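Local coordinates for protein pleckstrin homology domain-containing family A member 8 (Homo sapiens, PDB 5KDI) that probably transfers simple glycosphingolipids between membranes, holding the lipid in the pocket of its glycolipid transfer protein (GLTP) fold, at residues Thr94-Lys105 with Leu196-Ser207. The protein carries 2 engineered substitutions. Numbering follows the deposited sequence.
With 6S8 ((~{Z})-~{N}-[(~{E},2~{S},3~{R})-1-[(2~{R},3~{R},4~{S},5~{R},6~{R})-6-(hydroxymethyl)-3,4,5-tris(oxidanyl)oxan-2-yl]oxy-3-oxidanyl-octadec-4-en-2-yl]octadec-9-enamide), chain C.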
ATOM      1  N   THR A  94       7.513   5.483  12.764  1.00 16.29           N
ATOM      2  CA  THR A  94       7.712   6.531  11.779  1.00 16.31           C
ATOM      3  C   THR A  94       8.456   5.978  10.518  1.00 14.88           C
ATOM      4  O   THR A  94       8.038   6.220   9.405  1.00 15.30           O
ATOM      5  CB  THR A  94       8.420   7.736  12.356  1.00 15.59           C
ATOM      6  OG1 THR A  94       7.601   8.318  13.363  1.00 19.06           O
ATOM      7  CG2 THR A  94       8.738   8.772  11.297  1.00 18.78           C
ATOM      8  N   GLU A  95       9.487   5.172  10.748  1.00 15.80           N
ATOM      9  CA  GLU A  95      10.216   4.547   9.675  1.00 15.56           C
ATOM     10  C   GLU A  95       9.351   3.507   8.948  1.00 14.87           C
ATOM     11  O   GLU A  95       9.338   3.450   7.711  1.00 15.94           O
ATOM     12  CB  GLU A  95      11.437   3.876  10.184  1.00 17.73           C
ATOM     13  CG  GLU A  95      12.307   3.174   9.115  1.00 18.95           C
ATOM     14  CD  GLU A  95      13.469   2.402   9.678  1.00 22.46           C
ATOM     15  OE1 GLU A  95      13.419   2.006  10.891  1.00 25.37           O
ATOM     16  OE2 GLU A  95      14.435   2.225   8.911  1.00 29.41           O
ATOM     17  N   ALA A  96       8.597   2.726   9.722  1.00 14.70           N
ATOM     18  CA  ALA A  96       7.714   1.684   9.125  1.00 13.93           C
ATOM     19  C   ALA A  96       6.698   2.360   8.218  1.00 14.96           C
ATOM     20  O   ALA A  96       6.465   1.920   7.067  1.00 16.41           O
ATOM     21  CB  ALA A  96       7.033   0.826  10.179  1.00 17.45           C
ATOM     22  N   LEU A  97       6.107   3.459   8.696  1.00 15.48           N
ATOM     23  CA  LEU A  97       5.073   4.114   7.920  1.00 15.39           C
ATOM     24  C   LEU A  97       5.664   4.831   6.668  1.00 15.11           C
ATOM     25  O   LEU A  97       4.995   4.989   5.634  1.00 15.95           O
ATOM     26  CB  LEU A  97       4.305   5.040   8.838  0.80 15.99           C
ATOM     27  CG  LEU A  97       3.129   5.798   8.223  0.80 15.87           C
ATOM     28  CD1 LEU A  97       2.097   4.808   7.588  0.80 17.59           C
ATOM     29  CD2 LEU A  97       2.529   6.720   9.308  0.80 16.08           C
ATOM     30  N   LEU A  98       6.915   5.324   6.790  1.00 14.34           N
ATOM     31  CA  LEU A  98       7.628   5.861   5.643  1.00 15.89           C
ATOM     32  C   LEU A  98       7.637   4.863   4.498  1.00 14.95           C
ATOM     33  O   LEU A  98       7.318   5.176   3.330  1.00 16.31           O
ATOM     34  CB  LEU A  98       9.023   6.273   5.999  1.00 17.40           C
ATOM     35  CG  LEU A  98       9.919   6.865   4.903  1.00 17.05           C
ATOM     36  CD1 LEU A  98       9.342   8.172   4.368  1.00 20.09           C
ATOM     37  CD2 LEU A  98      11.362   6.921   5.406  1.00 22.81           C
ATOM     38  N   TRP A  99       8.052   3.649   4.837  1.00 15.02           N
ATOM     39  CA  TRP A  99       8.144   2.600   3.816  1.00 15.42           C
ATOM     40  C   TRP A  99       6.767   2.065   3.383  1.00 15.39           C
ATOM     41  O   TRP A  99       6.584   1.707   2.189  1.00 16.68           O
ATOM     42  CB  TRP A  99       9.074   1.492   4.264  1.00 15.82           C
ATOM     43  CG  TRP A  99      10.485   1.929   4.209  1.00 17.29           C
ATOM     44  CD1 TRP A  99      11.291   2.423   5.267  1.00 17.85           C
ATOM     45  CD2 TRP A  99      11.297   2.075   3.014  1.00 19.16           C
ATOM     46  NE1 TRP A  99      12.521   2.765   4.804  1.00 20.36           N
ATOM     47  CE2 TRP A  99      12.596   2.576   3.460  1.00 20.86           C
ATOM     48  CE3 TRP A  99      11.094   1.806   1.657  1.00 18.24           C
ATOM     49  CZ2 TRP A  99      13.638   2.779   2.557  1.00 20.23           C
ATOM     50  CZ3 TRP A  99      12.149   2.008   0.785  1.00 21.63           C
ATOM     51  CH2 TRP A  99      13.385   2.469   1.226  1.00 23.43           C
ATOM     52  N   LEU A 100       5.782   2.044   4.285  1.00 15.98           N
ATOM     53  CA  LEU A 100       4.411   1.727   3.872  1.00 16.13           C
ATOM     54  C   LEU A 100       3.879   2.731   2.862  1.00 15.43           C
ATOM     55  O   LEU A 100       3.300   2.330   1.822  1.00 18.25           O
ATOM     56  CB  LEU A 100       3.440   1.554   5.024  0.90 18.70           C
ATOM     57  CG  LEU A 100       3.519   0.331   5.877  0.90 21.52           C
ATOM     58  CD1 LEU A 100       2.590   0.505   7.083  0.90 22.78           C
ATOM     59  CD2 LEU A 100       3.094  -0.854   5.014  0.90 19.76           C
ATOM     60  N   LYS A 101       4.072   4.033   3.127  1.00 15.13           N
ATOM     61  CA  LYS A 101       3.538   4.998   2.201  1.00 16.47           C
ATOM     62  C   LYS A 101       4.232   4.950   0.847  1.00 14.80           C
ATOM     63  O   LYS A 101       3.596   5.114  -0.178  1.00 16.93           O
ATOM     64  CB  LYS A 101       3.463   6.401   2.826  0.50 19.44           C
ATOM     65  CG  LYS A 101       4.710   7.247   2.808  0.50 20.36           C
ATOM     66  CD  LYS A 101       4.414   8.677   3.251  0.50 22.38           C
ATOM     67  CE  LYS A 101       5.520   9.650   2.850  0.50 26.51           C
ATOM     68  NZ  LYS A 101       6.234   9.964   4.101  0.50 34.87           N
ATOM     69  N   ARG A 102       5.534   4.625   0.861  1.00 15.94           N
ATOM     70  CA  ARG A 102       6.263   4.491  -0.377  1.00 15.99           C
ATOM     71  C   ARG A 102       5.702   3.296  -1.177  1.00 14.60           C
ATOM     72  O   ARG A 102       5.520   3.376  -2.390  1.00 16.10           O
ATOM     73  CB  ARG A 102       7.773   4.356  -0.126  1.00 15.25           C
ATOM     74  CG  ARG A 102       8.406   5.651   0.356  1.00 15.48           C
ATOM     75  CD  ARG A 102       9.850   5.402   0.808  1.00 16.66           C
ATOM     76  NE  ARG A 102      10.478   6.660   1.198  1.00 17.87           N
ATOM     77  CZ  ARG A 102      11.755   6.769   1.559  1.00 21.42           C
ATOM     78  NH1 ARG A 102      12.450   5.648   1.685  1.00 23.63           N
ATOM     79  NH2 ARG A 102      12.291   7.969   1.833  1.00 28.48           N
ATOM     80  N   GLY A 103       5.452   2.217  -0.475  1.00 14.62           N
ATOM     81  CA  GLY A 103       4.910   1.085  -1.131  1.00 15.29           C
ATOM     82  C   GLY A 103       3.481   1.299  -1.667  1.00 17.98           C
ATOM     83  O   GLY A 103       3.140   0.878  -2.776  1.00 16.68           O
ATOM     84  N   LEU A 104       2.685   2.035  -0.897  1.00 15.40           N
ATOM     85  CA  LEU A 104       1.314   2.347  -1.351  1.00 15.29           C
ATOM     86  C   LEU A 104       1.343   3.284  -2.570  1.00 14.30           C
ATOM     87  O   LEU A 104       0.459   3.174  -3.448  1.00 17.31           O
ATOM     88  CB  LEU A 104       0.507   2.938  -0.215  1.00 15.79           C
ATOM     89  CG  LEU A 104       0.134   2.008   0.961  1.00 16.10           C
ATOM     90  CD1 LEU A 104      -0.599   2.819   2.012  1.00 20.01           C
ATOM     91  CD2 LEU A 104      -0.720   0.865   0.493  1.00 18.04           C
ATOM     92  N   LYS A 105       2.305   4.231  -2.617  1.00 16.24           N
ATOM     93  CA  LYS A 105       2.385   5.115  -3.802  1.00 18.05           C
ATOM     94  C   LYS A 105       2.629   4.240  -5.077  1.00 15.04           C
ATOM     95  O   LYS A 105       2.049   4.494  -6.132  1.00 17.89           O
ATOM     96  CB  LYS A 105       3.467   6.174  -3.700  0.50 20.83           C
ATOM     97  CG  LYS A 105       3.188   7.228  -2.668  0.50 32.10           C
ATOM     98  CD  LYS A 105       2.517   8.478  -3.228  0.50 39.95           C
ATOM     99  CE  LYS A 105       2.431   9.657  -2.224  0.50 31.34           C
ATOM    100  NZ  LYS A 105       3.773  10.245  -2.170  0.50 33.07           N
ATOM    101  N   LEU A 196      -0.239  12.186   4.663  1.00 16.81           N
ATOM    102  CA  LEU A 196       0.997  11.631   5.217  1.00 15.48           C
ATOM    103  C   LEU A 196       2.247  12.343   4.664  1.00 15.65           C
ATOM    104  O   LEU A 196       3.202  12.631   5.397  1.00 17.81           O
ATOM    105  CB  LEU A 196       1.068  10.097   5.062  1.00 15.69           C
ATOM    106  CG  LEU A 196       0.078   9.320   5.907  1.00 16.47           C
ATOM    107  CD1 LEU A 196       0.138   7.884   5.517  1.00 19.40           C
ATOM    108  CD2 LEU A 196       0.285   9.529   7.426  1.00 19.85           C
ATOM    109  N   ASP A 197       2.219  12.592   3.361  1.00 16.70           N
ATOM    110  CA  ASP A 197       3.335  13.289   2.736  1.00 17.00           C
ATOM    111  C   ASP A 197       3.547  14.655   3.383  1.00 17.33           C
ATOM    112  O   ASP A 197       4.680  15.027   3.698  1.00 19.47           O
ATOM    113  CB  ASP A 197       3.139  13.426   1.244  1.00 17.24           C
ATOM    114  CG  ASP A 197       3.329  12.155   0.458  1.00 19.25           C
ATOM    115  OD1 ASP A 197       3.846  11.142   0.973  1.00 22.01           O
ATOM    116  OD2 ASP A 197       2.949  12.151  -0.745  1.00 27.40           O
ATOM    117  N   THR A 198       2.460  15.390   3.602  1.00 16.61           N
ATOM    118  CA  THR A 198       2.538  16.725   4.254  1.00 17.56           C
ATOM    119  C   THR A 198       3.115  16.584   5.690  1.00 17.97           C
ATOM    120  O   THR A 198       3.988  17.337   6.091  1.00 20.04           O
ATOM    121  CB  THR A 198       1.173  17.398   4.204  1.00 22.39           C
ATOM    122  OG1 THR A 198       0.820  17.586   2.847  1.00 22.74           O
ATOM    123  CG2 THR A 198       1.207  18.732   4.956  1.00 23.07           C
ATOM    124  N   LEU A 199       2.620  15.609   6.457  1.00 18.17           N
ATOM    125  CA  LEU A 199       3.068  15.373   7.802  1.00 17.84           C
ATOM    126  C   LEU A 199       4.595  15.148   7.785  1.00 18.90           C
ATOM    127  O   LEU A 199       5.330  15.735   8.582  1.00 21.59           O
ATOM    128  CB  LEU A 199       2.334  14.195   8.395  1.00 19.46           C
ATOM    129  CG  LEU A 199       2.787  13.756   9.792  1.00 22.24           C
ATOM    130  CD1 LEU A 199       2.203  14.667  10.859  1.00 29.53           C
ATOM    131  CD2 LEU A 199       2.325  12.283  10.034  1.00 20.34           C
ATOM    132  N   TYR A 200       5.043  14.247   6.903  1.00 16.29           N
ATOM    133  CA  TYR A 200       6.478  13.952   6.828  1.00 16.46           C
ATOM    134  C   TYR A 200       7.319  15.166   6.377  1.00 18.15           C
ATOM    135  O   TYR A 200       8.360  15.423   6.957  1.00 21.44           O
ATOM    136  CB  TYR A 200       6.731  12.710   6.023  1.00 16.65           C
ATOM    137  CG  TYR A 200       6.533  11.421   6.811  1.00 16.34           C
ATOM    138  CD1 TYR A 200       5.292  11.052   7.325  1.00 16.29           C
ATOM    139  CD2 TYR A 200       7.590  10.564   7.055  1.00 17.42           C
ATOM    140  CE1 TYR A 200       5.109   9.895   8.038  1.00 15.75           C
ATOM    141  CE2 TYR A 200       7.415   9.379   7.730  1.00 15.64           C
ATOM    142  CZ  TYR A 200       6.195   9.067   8.296  1.00 15.30           C
ATOM    143  OH  TYR A 200       6.008   7.931   9.008  1.00 17.36           O
ATOM    144  N   GLU A 201       6.845  15.896   5.372  1.00 20.06           N
ATOM    145  CA  GLU A 201       7.544  17.064   4.899  1.00 23.02           C
ATOM    146  C   GLU A 201       7.667  18.121   6.002  1.00 23.53           C
ATOM    147  O   GLU A 201       8.759  18.665   6.194  1.00 24.78           O
ATOM    148  CB  GLU A 201       6.924  17.622   3.622  0.50 24.37           C
ATOM    149  CG  GLU A 201       6.933  16.606   2.464  0.50 22.58           C
ATOM    150  CD  GLU A 201       5.873  16.882   1.381  0.50 29.15           C
ATOM    151  OE1 GLU A 201       5.277  17.979   1.395  0.50 34.93           O
ATOM    152  OE2 GLU A 201       5.624  15.979   0.533  0.50 29.71           O
ATOM    153  N   VAL A 202       6.551  18.441   6.646  1.00 21.16           N
ATOM    154  CA  VAL A 202       6.512  19.511   7.619  1.00 24.32           C
ATOM    155  C   VAL A 202       7.426  19.245   8.838  1.00 27.52           C
ATOM    156  O   VAL A 202       8.034  20.171   9.367  1.00 28.61           O
ATOM    157  CB  VAL A 202       5.065  19.854   8.072  0.50 25.80           C
ATOM    158  CG1 VAL A 202       5.064  20.891   9.186  0.50 24.73           C
ATOM    159  CG2 VAL A 202       4.275  20.423   6.918  0.50 30.52           C
ATOM    160  N   HIS A 203       7.559  17.979   9.220  1.00 24.00           N
ATOM    161  CA  HIS A 203       8.317  17.614  10.404  1.00 25.05           C
ATOM    162  C   HIS A 203       9.714  17.121  10.035  1.00 21.77           C
ATOM    163  O   HIS A 203      10.443  16.646  10.887  1.00 23.69           O
ATOM    164  CB  HIS A 203       7.561  16.622  11.204  1.00 22.01           C
ATOM    165  CG  HIS A 203       6.286  17.185  11.762  1.00 27.50           C
ATOM    166  ND1 HIS A 203       6.259  17.980  12.863  1.00 35.94           N
ATOM    167  CD2 HIS A 203       4.997  17.141  11.264  1.00 24.35           C
ATOM    168  CE1 HIS A 203       4.975  18.356  13.116  1.00 31.73           C
ATOM    169  NE2 HIS A 203       4.196  17.872  12.118  1.00 32.75           N
ATOM    170  N   GLY A 204      10.091  17.210   8.766  1.00 20.79           N
ATOM    171  CA  GLY A 204      11.485  16.926   8.402  1.00 22.91           C
ATOM    172  C   GLY A 204      11.801  15.416   8.476  1.00 20.69           C
ATOM    173  O   GLY A 204      12.960  15.060   8.773  1.00 24.80           O
ATOM    174  N   LEU A 205      10.795  14.550   8.183  1.00 18.54           N
ATOM    175  CA  LEU A 205      10.899  13.100   8.376  1.00 19.74           C
ATOM    176  C   LEU A 205      11.121  12.329   7.070  1.00 20.09           C
ATOM    177  O   LEU A 205      11.176  11.090   7.102  1.00 22.68           O
ATOM    178  CB  LEU A 205       9.660  12.572   9.100  1.00 19.35           C
ATOM    179  CG  LEU A 205       9.336  13.109  10.450  1.00 22.18           C
ATOM    180  CD1 LEU A 205       7.955  12.656  10.941  1.00 22.12           C
ATOM    181  CD2 LEU A 205      10.461  12.889  11.427  1.00 23.90           C
ATOM    182  N   GLU A 206      11.152  13.013   5.914  1.00 20.64           N
ATOM    183  CA  GLU A 206      11.430  12.406   4.606  1.00 24.25           C
ATOM    184  C   GLU A 206      12.895  12.131   4.430  1.00 31.21           C
ATOM    185  O   GLU A 206      13.601  12.932   3.901  1.00 38.73           O
ATOM    186  CB  GLU A 206      10.989  13.305   3.433  1.00 26.57           C
ATOM    187  CG  GLU A 206       9.526  13.358   3.274  1.00 27.65           C
ATOM    188  CD  GLU A 206       8.866  12.049   2.734  1.00 29.12           C
ATOM    189  OE1 GLU A 206       9.503  11.050   2.327  1.00 31.54           O
ATOM    190  OE2 GLU A 206       7.656  12.071   2.781  1.00 28.26           O
ATOM    191  N   SER A 207      13.314  10.957   4.821  1.00 32.56           N
ATOM    192  CA  SER A 207      14.711  10.520   4.782  1.00 37.03           C
ATOM    193  C   SER A 207      15.276  10.306   3.336  1.00 33.81           C
ATOM    194  O   SER A 207      14.605   9.800   2.431  1.00 52.09           O
ATOM    195  CB  SER A 207      14.872   9.176   5.491  0.50 41.82           C
ATOM    196  OG  SER A 207      16.106   8.573   5.133  0.50 44.90           O
TER
HETATM  197  C1  6S8 C 601      13.208  -1.389   2.220  1.00 21.28           C
HETATM  198  C2  6S8 C 601      12.631  -1.951   0.940  1.00 21.46           C
HETATM  199  N2  6S8 C 601      11.182  -1.827   0.987  1.00 20.64           N
HETATM  200  C3  6S8 C 601      13.033  -3.448   0.801  1.00 25.68           C
HETATM  201  O3  6S8 C 601      14.475  -3.497   0.838  1.00 30.41           O
HETATM  202  C4  6S8 C 601      12.507  -3.997  -0.473  1.00 23.94           C
HETATM  203  C5  6S8 C 601      11.652  -5.023  -0.477  1.00 29.02           C
HETATM  204  C6  6S8 C 601      11.063  -5.679  -1.696  1.00 32.02           C
HETATM  205  C7  6S8 C 601      11.377  -5.083  -3.044  1.00 37.44           C
HETATM  206  C8  6S8 C 601      11.111  -6.214  -3.998  1.00 44.50           C
HETATM  207  C9  6S8 C 601      10.690  -5.613  -5.288  1.00 45.28           C
HETATM  208  C10 6S8 C 601       9.244  -5.203  -5.186  1.00 38.89           C
HETATM  209  C11 6S8 C 601       8.379  -6.012  -6.171  1.00 40.96           C
HETATM  210  C12 6S8 C 601       7.143  -5.198  -6.512  1.00 45.28           C
HETATM  211  C13 6S8 C 601       5.810  -5.917  -6.360  1.00 53.47           C
HETATM  212  C14 6S8 C 601       5.456  -6.893  -7.469  1.00 40.01           C
HETATM  213  C15 6S8 C 601       3.942  -6.930  -7.727  1.00 45.66           C
HETATM  214  C16 6S8 C 601       3.264  -8.287  -7.805  1.00 44.08           C
HETATM  215  C17 6S8 C 601       2.440  -8.640  -9.053  1.00 44.44           C
HETATM  216  C18 6S8 C 601       1.171  -7.834  -9.288  1.00 40.06           C
HETATM  217  C1A 6S8 C 601      12.630  -1.266   4.552  1.00 21.49           C
HETATM  218  O1A 6S8 C 601      12.706  -2.050   3.380  1.00 23.08           O
HETATM  219  C2A 6S8 C 601      11.599  -1.846   5.480  1.00 21.92           C
HETATM  220  O2A 6S8 C 601      10.320  -1.801   4.818  1.00 20.65           O
HETATM  221  C3A 6S8 C 601      11.610  -1.155   6.842  1.00 21.93           C
HETATM  222  O3A 6S8 C 601      10.738  -1.834   7.717  1.00 24.16           O
HETATM  223  C4A 6S8 C 601      13.026  -1.126   7.384  1.00 25.23           C
HETATM  224  O4A 6S8 C 601      13.421  -2.411   7.857  1.00 32.55           O
HETATM  225  O5A 6S8 C 601      16.300  -0.217   5.776  1.00 44.65           O
HETATM  226  C5M 6S8 C 601      13.973  -0.553   6.347  1.00 25.43           C
HETATM  227  C6A 6S8 C 601      15.393  -0.548   6.849  1.00 32.81           C
HETATM  228  O6A 6S8 C 601      13.900  -1.348   5.160  1.00 24.30           O
HETATM  229  CAA 6S8 C 601      10.479  -1.206   0.052  1.00 21.73           C
HETATM  230  OAA 6S8 C 601      10.958  -0.586  -0.894  1.00 26.78           O
HETATM  231  CAB 6S8 C 601       8.997  -1.255   0.273  1.00 26.44           C
HETATM  232  CAC 6S8 C 601       8.720  -2.595  -0.472  1.00 29.31           C
HETATM  233  CAD 6S8 C 601       7.653  -2.388  -1.456  1.00 44.47           C
HETATM  234  CAE 6S8 C 601       6.522  -3.279  -1.026  1.00 36.54           C
HETATM  235  CAF 6S8 C 601       5.422  -3.049  -2.051  1.00 30.30           C
HETATM  236  CAG 6S8 C 601       4.071  -2.810  -1.352  1.00 42.56           C
HETATM  237  CAH 6S8 C 601       2.928  -3.483  -2.120  1.00 49.00           C
HETATM  238  CAI 6S8 C 601       2.772  -2.740  -3.414  1.00 38.14           C
HETATM  239  CAJ 6S8 C 601       2.497  -3.327  -4.583  1.00 43.39           C
HETATM  240  CAK 6S8 C 601       2.266  -4.791  -4.777  1.00 54.93           C
HETATM  241  CAL 6S8 C 601       1.459  -4.768  -6.081  1.00 57.10           C
HETATM  242  CAM 6S8 C 601       0.614  -6.001  -6.321  1.00 65.89           C
HETATM  243  CAN 6S8 C 601      -0.362  -6.195  -5.199  1.00 50.60           C
HETATM  244  CAO 6S8 C 601      -1.590  -6.912  -5.710  1.00 40.09           C
HETATM  245  CAP 6S8 C 601      -2.679  -5.966  -6.133  1.00 45.18           C
HETATM  246  CAQ 6S8 C 601      -3.991  -6.324  -5.513  1.00 48.69           C
HETATM  247  CAR 6S8 C 601      -4.704  -5.060  -5.243  1.00 41.99           C
HETATM  248  O   HOH W   1       8.623   8.948   0.990  1.00 36.15           O
HETATM  249  O   HOH W   2      11.832  10.371   1.600  1.00 39.38           O
HETATM  250  O   HOH W   3      14.788   6.432   3.200  1.00 39.95           O
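In the conformer given, Lys101 turns its CG into the space flanked by its own N and C (chi1 83°), and a bend at chi4 then brings NZ over one face of the Tyr200 ring. This is a cation-pi contact, with Lys101 NZ 3.5 Å from the ring centroid. The same NZ forms a salt bridge with Glu206 OE2 at 2.9 Å, meeting it from above the carboxylate plane. Ring and carboxylate together probably stabilise the ammonium charge.

Tyr200 is a knob among Thr94, Leu97, Leu98 and Lys101. Its OH donates to Thr94 O at 2.7 Å, in the carbonyl plane and on a lone pair. Thr94 O also takes the helical bond from Leu98 N, so two donors grip it. Leu98 CB also touches the ring, 3.9 Å from Tyr200 CE2.

Arg102 runs extended to its guanidinium, whose NH2 makes a weak bond to Ser207 O. One water joins Arg102 NE to Glu206 OE1.

A Schellman motif with Gly204 at C-prime ends helix 172-202, and residues 205-207 then run against helix 93-115. The axes of segments 94-105 and 196-202 cross at -136°. Phe27 of helix 24-32 touches Leu97, and helix 74-83 packs Val78 on Thr94, Leu97 and Leu205. Trp99 lies on the glycolipid side of helix 93-115, near helix 47-64.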